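Local coordinates for chorismate synthase (Aquifex aeolicus, PDB 1Q1L), which catalyses the anti-1,4-elimination of phosphate from 5-enolpyruvylshikimate-3-phosphate to give chorismate, with reduced FMN as cofactor, in the last step of the shikimate pathway, at the interface of chains A and B and the interface of chains A and C. Residues are numbered along the deposited sequence; one frame, centred on the assembly and turned at random. Chains: chain A/B/C, Chorismate synthase.

Chorismate synthase is a homotetramer, and contacts 1 and 2 belong to two different two-fold interfaces of it. The centres of their C-alpha atoms lie about 44 Å apart. Helix 131-137 serves in both. Its start, in chain A, meets chain B in contact 1. Its later part, in chain C, meets a histidine of chain A in contact 2, at residues predicted to bind FMN. Every copy carries this helix, so the same short element takes part in both kinds of subunit pairing. Assembly of the tetramer and the form of the flavin site may therefore be linked.

Contact 1: the interface of chains A and B. Residues chain A 16, 127, 131-132; chain B 71, 76.
A:Asn132 and B:Leu76 meet at about a right angle, and the leucine methyl CD2 sits over one face of the carboxamide. CD2 of B:Leu76 lies 3.5 Å from the amide carbon CG of A:Asn132. The asparagine CG is anti to its own carbonyl carbon (chi1 -56°), which turns the amide toward chain B. The other methyl of B:Leu76 points toward A:Glu16. These two side chains meet tip to tip, with CD1 of the leucine 3.5 Å from the carboxylate oxygen OE1. The leucine thus spreads its two branches between an amide and a carboxylate of chain A.

B:Arg71 reaches the amide oxygen from the other side of the amide plane, tilted out of it. Its guanidinium NH1 gives a weak, bent hydrogen bond to OD1 of A:Asn132, 3.0 Å long and 127° at the hydrogen. The amide and guanidinium planes are turned 48° apart. The arginine chain bends at chi3, which swings the guanidinium toward helix 131-137. There NH1 also packs against the aliphatic part of A:Arg131, 3.7 Å from CG. NH2 of B:Arg71 passes alongside the CB-CG stretch of A:Glu16, 3.9 Å from CB. The charged groups do not touch, with OE1 of the glutamate 5.4 Å from NH2 of the arginine. Any attraction between them would act at longer range. Behind the contact, ND2 of A:Asn132 makes a weak hydrogen bond to OE1 of A:Gln127, which may steady the amide.

In the fold, A:Asn132 lies at the start of helix 131-137, and A:Glu16 in the conserved GESHG signature loop between strands 10-14 and 21-27. B:Arg71 ends strand 70-71, and B:Leu76 directly follows strand 74-75.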
loop_
_atom_site.group_PDB
_atom_site.type_symbol
_atom_site.label_atom_id
_atom_site.label_comp_id
_atom_site.label_asym_id
_atom_site.label_seq_id
_atom_site.Cartn_x
_atom_site.Cartn_y
_atom_site.Cartn_z
ATOM N N GLU A 16 -16.000 -18.820 2.024
ATOM C CA GLU A 16 -17.427 -18.512 2.002
ATOM C C GLU A 16 -18.045 -19.172 3.235
ATOM O O GLU A 16 -17.481 -20.122 3.781
ATOM C CB GLU A 16 -18.113 -19.063 0.746
ATOM C CG GLU A 16 -17.211 -19.432 -0.426
ATOM C CD GLU A 16 -16.293 -18.312 -0.885
ATOM O OE1 GLU A 16 -16.736 -17.145 -0.951
ATOM O OE2 GLU A 16 -15.125 -18.611 -1.202
ATOM N N GLN A 127 -23.889 -11.054 -10.030
ATOM C CA GLN A 127 -24.234 -12.374 -9.514
ATOM C C GLN A 127 -25.740 -12.470 -9.289
ATOM O O GLN A 127 -26.245 -12.069 -8.238
ATOM C CB GLN A 127 -23.496 -12.633 -8.194
ATOM C CG GLN A 127 -21.979 -12.565 -8.307
ATOM C CD GLN A 127 -21.420 -13.592 -9.274
ATOM O OE1 GLN A 127 -21.493 -14.797 -9.032
ATOM N NE2 GLN A 127 -20.863 -13.117 -10.384
ATOM N N ARG A 131 -26.470 -15.591 -3.450
ATOM C CA ARG A 131 -25.891 -16.560 -2.525
ATOM C C ARG A 131 -24.372 -16.448 -2.536
ATOM O O ARG A 131 -23.732 -16.528 -1.490
ATOM C CB ARG A 131 -26.305 -17.985 -2.904
ATOM C CG ARG A 131 -25.620 -19.063 -2.078
ATOM C CD ARG A 131 -26.207 -20.436 -2.361
ATOM N NE ARG A 131 -27.621 -20.508 -1.995
ATOM C CZ ARG A 131 -28.088 -20.343 -0.759
ATOM N NH1 ARG A 131 -27.253 -20.097 0.244
ATOM N NH2 ARG A 131 -29.392 -20.425 -0.525
ATOM N N ASN A 132 -23.805 -16.258 -3.723
ATOM C CA ASN A 132 -22.360 -16.131 -3.867
ATOM C C ASN A 132 -21.854 -14.868 -3.171
ATOM O O ASN A 132 -20.692 -14.794 -2.766
ATOM C CB ASN A 132 -21.976 -16.093 -5.348
ATOM C CG ASN A 132 -22.483 -17.302 -6.109
ATOM O OD1 ASN A 132 -22.267 -18.442 -5.700
ATOM N ND2 ASN A 132 -23.157 -17.057 -7.227
ATOM N N ARG B 71 -16.891 -21.581 -7.505
ATOM C CA ARG B 71 -18.102 -22.372 -7.349
ATOM C C ARG B 71 -18.633 -22.701 -8.737
ATOM O O ARG B 71 -18.742 -21.821 -9.594
ATOM C CB ARG B 71 -19.142 -21.586 -6.542
ATOM C CG ARG B 71 -20.439 -22.335 -6.277
ATOM C CD ARG B 71 -21.314 -21.567 -5.299
ATOM N NE ARG B 71 -20.731 -21.536 -3.960
ATOM C CZ ARG B 71 -21.162 -20.763 -2.968
ATOM N NH1 ARG B 71 -22.189 -19.941 -3.155
ATOM N NH2 ARG B 71 -20.571 -20.818 -1.780
ATOM N N LEU B 76 -15.951 -16.623 -7.951
ATOM C CA LEU B 76 -17.051 -15.902 -7.312
ATOM C C LEU B 76 -16.791 -14.405 -7.253
ATOM O O LEU B 76 -17.723 -13.606 -7.150
ATOM C CB LEU B 76 -17.259 -16.410 -5.885
ATOM C CG LEU B 76 -17.687 -17.858 -5.669
ATOM C CD1 LEU B 76 -17.635 -18.195 -4.172
ATOM C CD2 LEU B 76 -19.086 -18.047 -6.221
#

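Contact 2: the interface of chains A and C. Residues chain A 245, 251, 309; chain C 117, 125, 133, 136-137.
The end of helix 131-137 carries the start of the RASAR signature of chorismate synthases. C:Arg136 and C:Ala137 belong to it and are predicted to bind FMN. A:His245, from a loop of the neighbouring subunit, packs its imidazole among residues of this helix and two loop residues of chain C. Its CG sits between the backbone N and the carbonyl carbon (chi1 65°), and this sends the ring across to chain C.

C:Arg136 meets the ring through its aliphatic part. Its CB lies at the edge of the imidazole, in the ring plane, 3.9 Å from CE1 of A:His245. The arginine leaves the backbone with CG anti to N and bends at chi2 (58°). Its guanidinium is turned 55° from the ring plane and does not touch the ring, with NE 5.6 Å from ND1 of the histidine.

The methyl groups of C:Ala117 and C:Ala137 lie on one side of the imidazole, above its rim. CB of C:Ala117 is 3.7 Å from CB of A:His245, and CB of C:Ala137 is 3.8 Å from ND1. C:Ile133, crossing at about a right angle, brings its CB to the same side, 4.1 Å from NE2 of the histidine. From the opposite side of the ring plane, CE1 of C:Tyr125 comes to 4.0 Å from NE2 of A:His245, the two side chains crossing obliquely. No hydrogen bond crosses this patch, so its contacts are of the packing kind.

C:Ala117 also touches A:Gly309, with its CB 3.4 Å from the backbone O of the glycine. A:Gly309 is also predicted to bind FMN; predicted flavin residues of two subunits thus lie close together here. Within chain A this same O of A:Gly309 stands 3.4 Å above the guanidinium plane of A:Arg251, offset toward the rim.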
loop_
_atom_site.group_PDB
_atom_site.type_symbol
_atom_site.label_atom_id
_atom_site.label_comp_id
_atom_site.label_asym_id
_atom_site.label_seq_id
_atom_site.Cartn_x
_atom_site.Cartn_y
_atom_site.Cartn_z
ATOM N N HIS A 245 0.231 12.361 13.776
ATOM C CA HIS A 245 -0.540 13.502 13.302
ATOM C C HIS A 245 -0.024 14.056 11.975
ATOM O O HIS A 245 -0.689 14.877 11.355
ATOM C CB HIS A 245 -0.464 14.610 14.345
ATOM C CG HIS A 245 0.917 15.163 14.515
ATOM N ND1 HIS A 245 1.378 16.244 13.797
ATOM C CD2 HIS A 245 1.966 14.726 15.251
ATOM C CE1 HIS A 245 2.652 16.450 14.082
ATOM N NE2 HIS A 245 3.033 15.542 14.961
ATOM N N ARG A 251 -3.271 8.928 11.544
ATOM C CA ARG A 251 -3.948 9.195 12.806
ATOM C C ARG A 251 -4.576 7.923 13.359
ATOM O O ARG A 251 -5.345 7.249 12.667
ATOM C CB ARG A 251 -4.995 10.280 12.594
ATOM C CG ARG A 251 -4.362 11.647 12.374
ATOM C CD ARG A 251 -5.382 12.711 12.003
ATOM N NE ARG A 251 -4.944 14.021 12.467
ATOM C CZ ARG A 251 -5.313 14.561 13.623
ATOM N NH1 ARG A 251 -6.141 13.908 14.429
ATOM N NH2 ARG A 251 -4.837 15.744 13.985
ATOM N N GLY A 309 -5.160 14.259 19.185
ATOM C CA GLY A 309 -4.558 14.707 17.940
ATOM C C GLY A 309 -3.978 13.629 17.040
ATOM O O GLY A 309 -2.942 13.837 16.408
ATOM N N ALA C 117 -2.470 17.075 19.289
ATOM C CA ALA C 117 -1.313 16.197 19.150
ATOM C C ALA C 117 -0.161 16.664 20.036
ATOM O O ALA C 117 0.785 15.914 20.285
ATOM C CB ALA C 117 -0.867 16.150 17.690
ATOM N N TYR C 125 7.895 12.355 18.883
ATOM C CA TYR C 125 9.006 12.821 18.065
ATOM C C TYR C 125 10.165 13.456 18.832
ATOM O O TYR C 125 11.030 14.104 18.236
ATOM C CB TYR C 125 8.490 13.795 17.006
ATOM C CG TYR C 125 7.603 13.135 15.974
ATOM C CD1 TYR C 125 6.236 12.966 16.201
ATOM C CD2 TYR C 125 8.142 12.628 14.793
ATOM C CE1 TYR C 125 5.429 12.305 15.271
ATOM C CE2 TYR C 125 7.349 11.965 13.862
ATOM C CZ TYR C 125 5.995 11.805 14.104
ATOM O OH TYR C 125 5.220 11.138 13.184
ATOM N N ILE C 133 5.447 20.415 16.840
ATOM C CA ILE C 133 4.394 19.458 16.521
ATOM C C ILE C 133 3.055 20.174 16.340
ATOM O O ILE C 133 2.323 19.910 15.386
ATOM C CB ILE C 133 4.264 18.376 17.626
ATOM C CG1 ILE C 133 3.971 19.031 18.976
ATOM C CG2 ILE C 133 5.552 17.559 17.704
ATOM C CD1 ILE C 133 3.893 18.057 20.135
ATOM N N ARG C 136 2.333 21.404 12.857
ATOM C CA ARG C 136 1.837 20.483 11.834
ATOM C C ARG C 136 0.484 19.855 12.171
ATOM O O ARG C 136 -0.265 19.467 11.274
ATOM C CB ARG C 136 2.871 19.378 11.580
ATOM C CG ARG C 136 2.405 18.265 10.642
ATOM C CD ARG C 136 1.984 18.796 9.277
ATOM N NE ARG C 136 1.532 17.720 8.396
ATOM C CZ ARG C 136 0.971 17.909 7.205
ATOM N NH1 ARG C 136 0.788 19.137 6.742
ATOM N NH2 ARG C 136 0.591 16.869 6.477
ATOM N N ALA C 137 0.173 19.759 13.459
ATOM C CA ALA C 137 -1.092 19.177 13.900
ATOM C C ALA C 137 -2.250 20.164 13.756
ATOM O O ALA C 137 -3.412 19.763 13.675
ATOM C CB ALA C 137 -0.975 18.724 15.356
#